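Local atomic coordinates of 3-oxoacyl-[acyl-carrier-protein] synthase 2 (Rickettsia rickettsii, PDB entry 4JGA), a protein that probably catalyses the condensation of malonyl-acyl carrier protein with a growing acyl chain, the elongation step of bacterial fatty acid synthesis. Residues 314-317 / 318-321; 339-342 / 343-347; 302-305 / 306-309; 195-198 / 199-202. One frame throughout, in Å; residues are numbered along the deposited sequence.

Interaction 1: residues 314-317 / 318-321. With NA (sodium ion), chain E.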
loop_
_atom_site.group_PDB
_atom_site.type_symbol
_atom_site.label_atom_id
_atom_site.label_comp_id
_atom_site.label_asym_id
_atom_site.label_seq_id
_atom_site.Cartn_x
_atom_site.Cartn_y
_atom_site.Cartn_z
ATOM N N THR A 314 8.975 -13.429 21.729
ATOM C CA THR A 314 9.746 -14.092 22.757
ATOM C C THR A 314 9.034 -15.363 23.268
ATOM O O THR A 314 8.988 -15.630 24.450
ATOM C CB THR A 314 10.152 -13.120 23.888
ATOM O OG1 THR A 314 8.986 -12.667 24.570
ATOM C CG2 THR A 314 10.798 -11.881 23.324
ATOM N N ILE A 315 8.510 -16.163 22.341
ATOM C CA ILE A 315 8.036 -17.499 22.671
ATOM C C ILE A 315 8.813 -18.563 21.895
ATOM O O ILE A 315 9.555 -18.253 20.938
ATOM C CB ILE A 315 6.535 -17.662 22.371
ATOM C CG1 ILE A 315 6.257 -17.595 20.861
ATOM C CG2 ILE A 315 5.730 -16.605 23.096
ATOM C CD1 ILE A 315 4.847 -18.028 20.515
ATOM N N THR A 316 8.603 -19.817 22.296
ATOM C CA THR A 316 9.242 -20.969 21.660
ATOM C C THR A 316 8.163 -21.758 20.908
ATOM O O THR A 316 6.974 -21.576 21.159
ATOM C CB THR A 316 9.955 -21.834 22.699
ATOM O OG1 THR A 316 9.052 -22.121 23.762
ATOM C CG2 THR A 316 11.192 -21.102 23.292
ATOM N N PRO A 317 8.560 -22.594 19.935
ATOM C CA PRO A 317 7.531 -23.188 19.074
ATOM C C PRO A 317 6.581 -24.187 19.760
ATOM O O PRO A 317 5.469 -24.361 19.292
ATOM C CB PRO A 317 8.349 -23.865 17.981
ATOM C CG PRO A 317 9.616 -23.058 17.916
ATOM C CD PRO A 317 9.907 -22.737 19.353
ATOM N N ASP A 318 7.003 -24.797 20.860
ATOM C CA ASP A 318 6.121 -25.653 21.663
ATOM C C ASP A 318 4.911 -24.901 22.216
ATOM O O ASP A 318 3.907 -25.511 22.554
ATOM C CB ASP A 318 6.896 -26.251 22.834
ATOM C CG ASP A 318 7.530 -25.174 23.698
ATOM O OD1 ASP A 318 8.369 -24.431 23.176
ATOM O OD2 ASP A 318 7.153 -25.031 24.873
ATOM N N MET A 319 4.997 -23.573 22.293
ATOM C CA MET A 319 3.961 -22.785 22.931
ATOM C C MET A 319 2.739 -22.524 22.018
ATOM O O MET A 319 1.657 -22.251 22.517
ATOM C CB MET A 319 4.540 -21.468 23.464
ATOM C CG MET A 319 5.428 -21.663 24.697
ATOM S SD MET A 319 6.373 -20.192 25.124
ATOM C CE MET A 319 5.031 -19.109 25.648
ATOM N N ILE A 320 2.923 -22.557 20.698
ATOM C CA ILE A 320 1.820 -22.378 19.756
ATOM C C ILE A 320 0.826 -23.525 19.954
ATOM O O ILE A 320 1.229 -24.684 20.073
ATOM C CB ILE A 320 2.324 -22.391 18.312
ATOM C CG1 ILE A 320 3.216 -21.172 18.054
ATOM C CG2 ILE A 320 1.183 -22.427 17.316
ATOM C CD1 ILE A 320 2.506 -19.852 18.201
ATOM N N ASP A 321 -0.466 -23.214 19.988
ATOM C CA ASP A 321 -1.515 -24.283 20.060
ATOM C C ASP A 321 -2.228 -24.537 18.730
ATOM O O ASP A 321 -2.616 -25.668 18.412
ATOM C CB ASP A 321 -2.526 -23.903 21.114
ATOM C CG ASP A 321 -1.922 -23.823 22.492
ATOM O OD1 ASP A 321 -1.207 -24.776 22.895
ATOM O OD2 ASP A 321 -2.162 -22.796 23.173
HETATM NA NA NA E . 1.158 -25.765 22.946
HETATM O O HOH W 1 0.418 -27.601 21.310
HETATM O O HOH W 2 2.965 -27.785 24.089
#
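A beta turn links Thr316 to Met319: the amide N of Met319 reaches Thr316 O at 3.0 Å, approaching from above the carbonyl plane, while Pro317 and Asp318 at its centre both keep helical backbone angles. A second, weaker bond follows one residue on, from Ile320 N to Pro317 O, and winds the chain a little further. Side chains tie the two limbs of the turn together. Thr316 OG1 donates to Asp318 OD1 at 2.5 Å, so short that its exact length is doubtful; with chi1 at 57°, Asp318 holds CG between its own N and carbonyl carbon, which swings the carboxylate back toward Thr316. Met319 bends at chi3 and folds back along the chain. Its SD takes a weak but almost straight bond (175°) from Thr316 N, and its CE rests 3.6 Å from CG2 of Ile315. CD1 of Ile315 also meets CD1 of Ile320, the two side chains crossing at about a right angle.

The turn also presents ligands to a sodium ion. Asp318 O binds it at 2.8 Å and Asp321 OD1 at 2.6 Å, with two waters completing the ligands seen. The other carboxylate oxygen of Asp321 forms a salt bridge with Lys411. The loop runs from helix 300-312 to strand 322-324: Ile315, Pro317 and Ile320 cover Met310 of that helix, Pro317 and Ile320 lean on Phe345 of helix 331-345, and the backbone of Asp321 is hydrogen-bonded to Leu353 and Tyr414, the first residues of strands 353-355 and 414-421, which flank 322-324.

Interaction 2: residues 339-342 / 343-347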
loop_
_atom_site.group_PDB
_atom_site.type_symbol
_atom_site.label_atom_id
_atom_site.label_comp_id
_atom_site.label_asym_id
_atom_site.label_seq_id
_atom_site.Cartn_x
_atom_site.Cartn_y
_atom_site.Cartn_z
ATOM N N ALA A 339 5.643 -28.345 4.751
ATOM C CA ALA A 339 7.016 -28.769 5.065
ATOM C C ALA A 339 7.673 -27.726 5.959
ATOM O O ALA A 339 8.335 -28.095 6.942
ATOM C CB ALA A 339 7.841 -29.038 3.804
ATOM N N ALA A 340 7.475 -26.446 5.664
ATOM C CA ALA A 340 8.015 -25.392 6.549
ATOM C C ALA A 340 7.437 -25.462 7.991
ATOM O O ALA A 340 8.163 -25.375 8.964
ATOM C CB ALA A 340 7.775 -24.002 5.954
ATOM N N VAL A 341 6.119 -25.635 8.097
ATOM C CA VAL A 341 5.461 -25.829 9.388
ATOM C C VAL A 341 5.993 -27.046 10.154
ATOM O O VAL A 341 6.364 -26.953 11.326
ATOM C CB VAL A 341 3.930 -25.897 9.206
ATOM C CG1 VAL A 341 3.258 -26.402 10.475
ATOM C CG2 VAL A 341 3.404 -24.521 8.809
ATOM N N GLN A 342 6.099 -28.180 9.470
ATOM C CA GLN A 342 6.572 -29.399 10.131
ATOM C C GLN A 342 8.053 -29.294 10.569
ATOM O O GLN A 342 8.407 -29.731 11.657
ATOM C CB GLN A 342 6.231 -30.647 9.292
ATOM C CG GLN A 342 4.723 -30.849 9.304
ATOM C CD GLN A 342 4.200 -32.065 8.584
ATOM O OE1 GLN A 342 3.122 -32.555 8.916
ATOM N NE2 GLN A 342 4.923 -32.539 7.578
ATOM N N LYS A 343 8.879 -28.667 9.738
ATOM C CA LYS A 343 10.272 -28.411 10.069
ATOM C C LYS A 343 10.347 -27.639 11.366
ATOM O O LYS A 343 11.093 -27.982 12.259
ATOM C CB LYS A 343 10.934 -27.577 8.960
ATOM C CG LYS A 343 12.468 -27.487 9.008
ATOM C CD LYS A 343 13.025 -28.254 7.807
ATOM C CE LYS A 343 14.552 -28.385 7.829
ATOM N NZ LYS A 343 15.002 -29.534 8.637
ATOM N N LEU A 344 9.541 -26.588 11.464
ATOM C CA LEU A 344 9.577 -25.714 12.627
ATOM C C LEU A 344 8.911 -26.315 13.876
ATOM O O LEU A 344 9.393 -26.082 15.010
ATOM C CB LEU A 344 8.876 -24.410 12.251
ATOM C CG LEU A 344 9.128 -23.134 13.005
ATOM C CD1 LEU A 344 10.605 -22.853 13.245
ATOM C CD2 LEU A 344 8.482 -22.015 12.175
ATOM N N PHE A 345 7.838 -27.095 13.685
ATOM C CA PHE A 345 6.988 -27.492 14.807
ATOM C C PHE A 345 6.954 -28.961 15.163
ATOM O O PHE A 345 6.630 -29.304 16.304
ATOM C CB PHE A 345 5.548 -27.037 14.552
ATOM C CG PHE A 345 5.366 -25.551 14.646
ATOM C CD1 PHE A 345 5.235 -24.945 15.886
ATOM C CD2 PHE A 345 5.327 -24.767 13.503
ATOM C CE1 PHE A 345 5.090 -23.577 15.983
ATOM C CE2 PHE A 345 5.178 -23.395 13.588
ATOM C CZ PHE A 345 5.043 -22.794 14.825
ATOM N N LEU A 346 7.286 -29.842 14.230
ATOM C CA LEU A 346 7.006 -31.258 14.457
ATOM C C LEU A 346 7.726 -31.861 15.702
ATOM O O LEU A 346 7.087 -32.528 16.526
ATOM C CB LEU A 346 7.283 -32.054 13.174
ATOM C CG LEU A 346 7.031 -33.566 13.224
ATOM C CD1 LEU A 346 5.571 -33.851 13.565
ATOM C CD2 LEU A 346 7.432 -34.215 11.897
ATOM N N GLU A 347 9.026 -31.582 15.848
ATOM C CA GLU A 347 9.824 -32.123 16.963
ATOM C C GLU A 347 9.405 -31.498 18.291
ATOM O O GLU A 347 9.248 -32.205 19.266
ATOM C CB GLU A 347 11.354 -31.950 16.733
#
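A late turn of helix 331-345 sets Val341 beside Phe345, one helical turn apart on the face that packs inward. The amide of Phe345 gives its main bond to Val341 O at 2.8 Å, bent to 138° at the hydrogen, and a weak second one to Gln342 O. The same Val341 oxygen lies in the plane of the phenyl ring, at its edge, 3.3 Å from CD2. That carbon also meets Val341 CG1 at 4.0 Å; CG1 stands opposite the valine's backbone N (chi1 167°), the branch that leans along the helix toward the ring.

This helix is the crossover of a beta-alpha-beta unit joining strands 322-324 and 353-355, and Val341 and Phe345 both cover Ile323 of the first strand, while Leu344 and Ala340 face helix 300-312. Gln342 O meanwhile takes the amide of Leu346 at 2.8 Å, with Leu346 CB only 3.0 Å from the same oxygen, a tight fit. The side chain of Gln342 leaves in the other direction, fully extended beyond CG, and spends both ends of its amide on a neighbouring loop: OE1 accepts from Asn399 N, and NE2 donates to Glu397 O.

Interaction 3: residues 302-305 / 306-309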
loop_
_atom_site.group_PDB
_atom_site.type_symbol
_atom_site.label_atom_id
_atom_site.label_comp_id
_atom_site.label_asym_id
_atom_site.label_seq_id
_atom_site.Cartn_x
_atom_site.Cartn_y
_atom_site.Cartn_z
ATOM N N ALA A 302 8.694 -18.242 4.056
ATOM C CA ALA A 302 7.594 -18.666 4.919
ATOM C C ALA A 302 8.128 -19.150 6.258
ATOM O O ALA A 302 7.626 -18.723 7.293
ATOM C CB ALA A 302 6.754 -19.745 4.232
ATOM N N TYR A 303 9.158 -20.005 6.220
ATOM C CA TYR A 303 9.801 -20.513 7.417
ATOM C C TYR A 303 10.321 -19.384 8.284
ATOM O O TYR A 303 10.105 -19.371 9.485
ATOM C CB TYR A 303 10.960 -21.461 7.046
ATOM C CG TYR A 303 11.785 -21.974 8.216
ATOM C CD1 TYR A 303 12.870 -21.264 8.656
ATOM C CD2 TYR A 303 11.441 -23.132 8.898
ATOM C CE1 TYR A 303 13.619 -21.702 9.730
ATOM C CE2 TYR A 303 12.181 -23.601 9.968
ATOM C CZ TYR A 303 13.266 -22.862 10.388
ATOM O OH TYR A 303 14.064 -23.259 11.438
ATOM N N ARG A 304 11.030 -18.435 7.672
ATOM C CA ARG A 304 11.575 -17.316 8.399
ATOM C C ARG A 304 10.491 -16.421 8.998
ATOM O O ARG A 304 10.645 -15.945 10.096
ATOM C CB ARG A 304 12.504 -16.493 7.506
ATOM C CG ARG A 304 13.842 -17.184 7.211
ATOM C CD ARG A 304 14.603 -16.467 6.103
ATOM N NE ARG A 304 14.754 -15.071 6.452
ATOM C CZ ARG A 304 14.386 -14.040 5.702
ATOM N NH1 ARG A 304 13.964 -14.190 4.444
ATOM N NH2 ARG A 304 14.510 -12.820 6.206
ATOM N N ALA A 305 9.423 -16.149 8.260
ATOM C CA ALA A 305 8.358 -15.310 8.798
ATOM C C ALA A 305 7.774 -15.904 10.083
ATOM O O ALA A 305 7.573 -15.195 11.064
ATOM C CB ALA A 305 7.269 -15.106 7.780
ATOM N N MET A 306 7.500 -17.208 10.057
ATOM C CA MET A 306 7.002 -17.902 11.240
ATOM C C MET A 306 8.019 -17.829 12.374
ATOM O O MET A 306 7.694 -17.464 13.504
ATOM C CB MET A 306 6.670 -19.368 10.927
ATOM C CG MET A 306 5.467 -19.509 9.997
ATOM S SD MET A 306 4.998 -21.232 9.745
ATOM C CE MET A 306 6.347 -21.804 8.700
ATOM N N ARG A 307 9.252 -18.164 12.047
ATOM C CA ARG A 307 10.301 -18.196 13.035
ATOM C C ARG A 307 10.494 -16.826 13.677
ATOM O O ARG A 307 10.587 -16.717 14.901
ATOM C CB ARG A 307 11.611 -18.656 12.401
ATOM C CG ARG A 307 12.750 -18.838 13.393
ATOM C CD ARG A 307 14.100 -18.770 12.691
ATOM N NE ARG A 307 14.182 -17.505 11.940
ATOM C CZ ARG A 307 15.092 -17.248 11.003
ATOM N NH1 ARG A 307 16.015 -18.145 10.697
ATOM N NH2 ARG A 307 15.077 -16.076 10.384
ATOM N N ASP A 308 10.571 -15.799 12.849
ATOM C CA ASP A 308 10.753 -14.435 13.348
ATOM C C ASP A 308 9.555 -13.932 14.169
ATOM O O ASP A 308 9.721 -13.173 15.095
ATOM C CB ASP A 308 10.963 -13.475 12.185
ATOM C CG ASP A 308 12.284 -13.729 11.438
ATOM O OD1 ASP A 308 13.095 -14.606 11.841
ATOM O OD2 ASP A 308 12.452 -13.021 10.431
ATOM N N ALA A 309 8.359 -14.356 13.804
ATOM C CA ALA A 309 7.169 -13.900 14.505
ATOM C C ALA A 309 7.218 -14.386 15.949
ATOM O O ALA A 309 6.929 -13.641 16.874
ATOM C CB ALA A 309 5.917 -14.380 13.801
HETATM O O HOH W 3 14.964 -13.225 9.145
HETATM O O HOH W 4 17.000 -15.637 8.413
#
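Arg307 lays its guanidinium over the aliphatic part of Arg304, with NH2 3.6 Å from Arg304 CG, which sits over one face of the flat group. The two guanidinium planes are turned 69° apart, so the arginines do not stack; one rests on the stem of the other. What fixes the rotation of Arg307 is its neighbour Asp308: NE at 3.1 Å and NH2 at 2.9 Å both grip the single oxygen OD1, side-on and close to the guanidinium plane, making a salt bridge in which NH2 uses the syn side of the carboxylate. The bend of Arg307 at chi3 (55°) turns the group back toward Asp308.

Water completes the cluster. One molecule accepts from Arg304 NH2 and donates to Asp308 OD2 at 2.8 Å; another accepts from Arg307 NH2 and, weakly, from Arg304 NE. Asp308 is thus paired directly with Arg307 and through water with Arg304, surroundings that would probably lower its pKa. Arg304 has a further hold beyond the helix, its NH1 donating to Ser175 O of the second subunit.

On another side of helix 300-312, Met306, bent at chi3, curls back along the preceding turn, its CE 3.6 Å from Ala302 O. Its side chain is buried between Val341 and Leu344 of helix 331-345 and Leu416 and Asn418 of strand 414-421, while Ala305 and Ala309 lie against Ser428 of strand 425-432 and Asp308 touches Thr286 of strand 278-287, so helix 300-312 lies on the mixed sheet, alongside helix 331-345.

Interaction 4: residues 195-198 / 199-202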
loop_
_atom_site.group_PDB
_atom_site.type_symbol
_atom_site.label_atom_id
_atom_site.label_comp_id
_atom_site.label_asym_id
_atom_site.label_seq_id
_atom_site.Cartn_x
_atom_site.Cartn_y
_atom_site.Cartn_z
ATOM N N ALA A 195 0.195 -1.928 11.846
ATOM C CA ALA A 195 -0.599 -1.177 12.807
ATOM C C ALA A 195 -0.152 -1.482 14.260
ATOM O O ALA A 195 -0.084 -0.585 15.114
ATOM C CB ALA A 195 -2.055 -1.494 12.610
ATOM N N MET A 196 0.175 -2.737 14.537
ATOM C CA MET A 196 0.675 -3.104 15.854
ATOM C C MET A 196 1.988 -2.386 16.157
ATOM O O MET A 196 2.183 -1.875 17.237
ATOM C CB MET A 196 0.835 -4.609 15.957
ATOM C CG MET A 196 1.428 -5.095 17.254
ATOM S SD MET A 196 3.219 -5.153 17.134
ATOM C CE MET A 196 3.451 -6.602 16.142
ATOM N N ARG A 197 2.880 -2.356 15.174
ATOM C CA ARG A 197 4.183 -1.725 15.330
ATOM C C ARG A 197 3.997 -0.226 15.591
ATOM O O ARG A 197 4.710 0.357 16.395
ATOM C CB ARG A 197 5.038 -1.950 14.094
ATOM C CG ARG A 197 5.521 -3.393 13.911
ATOM C CD ARG A 197 6.719 -3.710 14.754
ATOM N NE ARG A 197 7.106 -5.120 14.822
ATOM C CZ ARG A 197 7.777 -5.797 13.884
ATOM N NH1 ARG A 197 8.170 -5.241 12.729
ATOM N NH2 ARG A 197 8.053 -7.078 14.105
ATOM N N MET A 198 3.036 0.374 14.913
ATOM C CA MET A 198 2.739 1.780 15.123
ATOM C C MET A 198 2.392 2.094 16.604
ATOM O O MET A 198 2.876 3.085 17.167
ATOM C CB MET A 198 1.614 2.188 14.207
ATOM C CG MET A 198 1.276 3.655 14.228
ATOM S SD MET A 198 2.134 4.543 12.919
ATOM C CE MET A 198 1.232 3.800 11.538
ATOM N N ILE A 199 1.572 1.235 17.213
ATOM C CA ILE A 199 1.173 1.367 18.596
ATOM C C ILE A 199 2.330 0.998 19.507
ATOM O O ILE A 199 2.618 1.730 20.449
ATOM C CB ILE A 199 -0.058 0.510 18.900
ATOM C CG1 ILE A 199 -1.248 1.034 18.084
ATOM C CG2 ILE A 199 -0.402 0.581 20.385
ATOM C CD1 ILE A 199 -2.502 0.191 18.150
ATOM N N LYS A 200 3.016 -0.091 19.190
ATOM C CA LYS A 200 4.159 -0.582 19.980
ATOM C C LYS A 200 5.170 0.507 20.213
ATOM O O LYS A 200 5.688 0.651 21.322
ATOM C CB LYS A 200 4.846 -1.740 19.271
ATOM C CG LYS A 200 6.031 -2.354 19.979
ATOM C CD LYS A 200 6.578 -3.518 19.149
ATOM C CE LYS A 200 7.816 -4.144 19.772
ATOM N NZ LYS A 200 8.419 -5.085 18.784
ATOM N N HIS A 201 5.433 1.297 19.182
ATOM C CA HIS A 201 6.482 2.316 19.262
ATOM C C HIS A 201 5.948 3.693 19.568
ATOM O O HIS A 201 6.674 4.651 19.495
ATOM C CB HIS A 201 7.347 2.266 17.981
ATOM C CG HIS A 201 8.039 0.955 17.799
ATOM N ND1 HIS A 201 8.957 0.482 18.709
ATOM C CD2 HIS A 201 7.884 -0.028 16.879
ATOM C CE1 HIS A 201 9.377 -0.713 18.339
ATOM N NE2 HIS A 201 8.726 -1.052 17.244
ATOM N N GLY A 202 4.664 3.813 19.901
ATOM C CA GLY A 202 4.167 5.043 20.525
ATOM C C GLY A 202 3.581 6.094 19.593
ATOM O O GLY A 202 3.235 7.181 20.031
HETATM O O HOH W 5 6.473 -6.569 17.462
#
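Arg197 and Lys200 run side by side off helix 187-200, pointing the same way, and share one water: it accepts from Arg197 NE at 3.1 Å and from Lys200 NZ at 2.8 Å. The lysine reaches it with all four torsions extended, which places NZ 4.2 Å from Arg197 NE. Both ends have outside partners: Arg197 NH2 forms a salt bridge with Asp312, and Lys200 NZ is hydrogen-bonded to Tyr203 OH of the second subunit.

The same Tyr203 hydroxyl is hydrogen-bonded to His201 NE2, and its ring makes a cation-pi contact with Arg197. The imidazole of His201 covers the end of the helix: its CD2 comes to 3.2 Å from Arg197 O, which also accepts the amide of His201, and Lys200 CG sits 4.0 Å above one face of the ring. The imidazole also stacks on that of His201 of the second subunit. Gly202, at positive phi, is the C' residue of the Schellman motif that ends the helix. Behind this polar edge Ile199 packs on Met207 and Leu263.

The intersubunit contacts place this helix end at the dimer interface, where Asp312 probably balances part of the charge of Arg197 and Lys200.

How the interactions relate
Along the chain the order is interaction 4, then 3, 1 and 2. The last three gather in the C-terminal half of the chain, with centres 11 to 13 Å apart: helix 300-312 (interaction 3) leads through the sodium-binding loop (interaction 1) to strand 322-324 and then helix 331-345 (interaction 2). Interaction 2 touches both others, Leu344 CD2 lying 3.4 Å from Met306 CB and Phe345 CE1 3.4 Å from Pro317 O. Interaction 4 lies in the N-terminal half, its centre about 20 Å from that of interaction 3, but Arg197 bonds to Asp312 at the end of helix 300-312. Helices 187-200 and 300-312 thus pack on one mixed sheet and both reach the second subunit, at interactions 4 and 3.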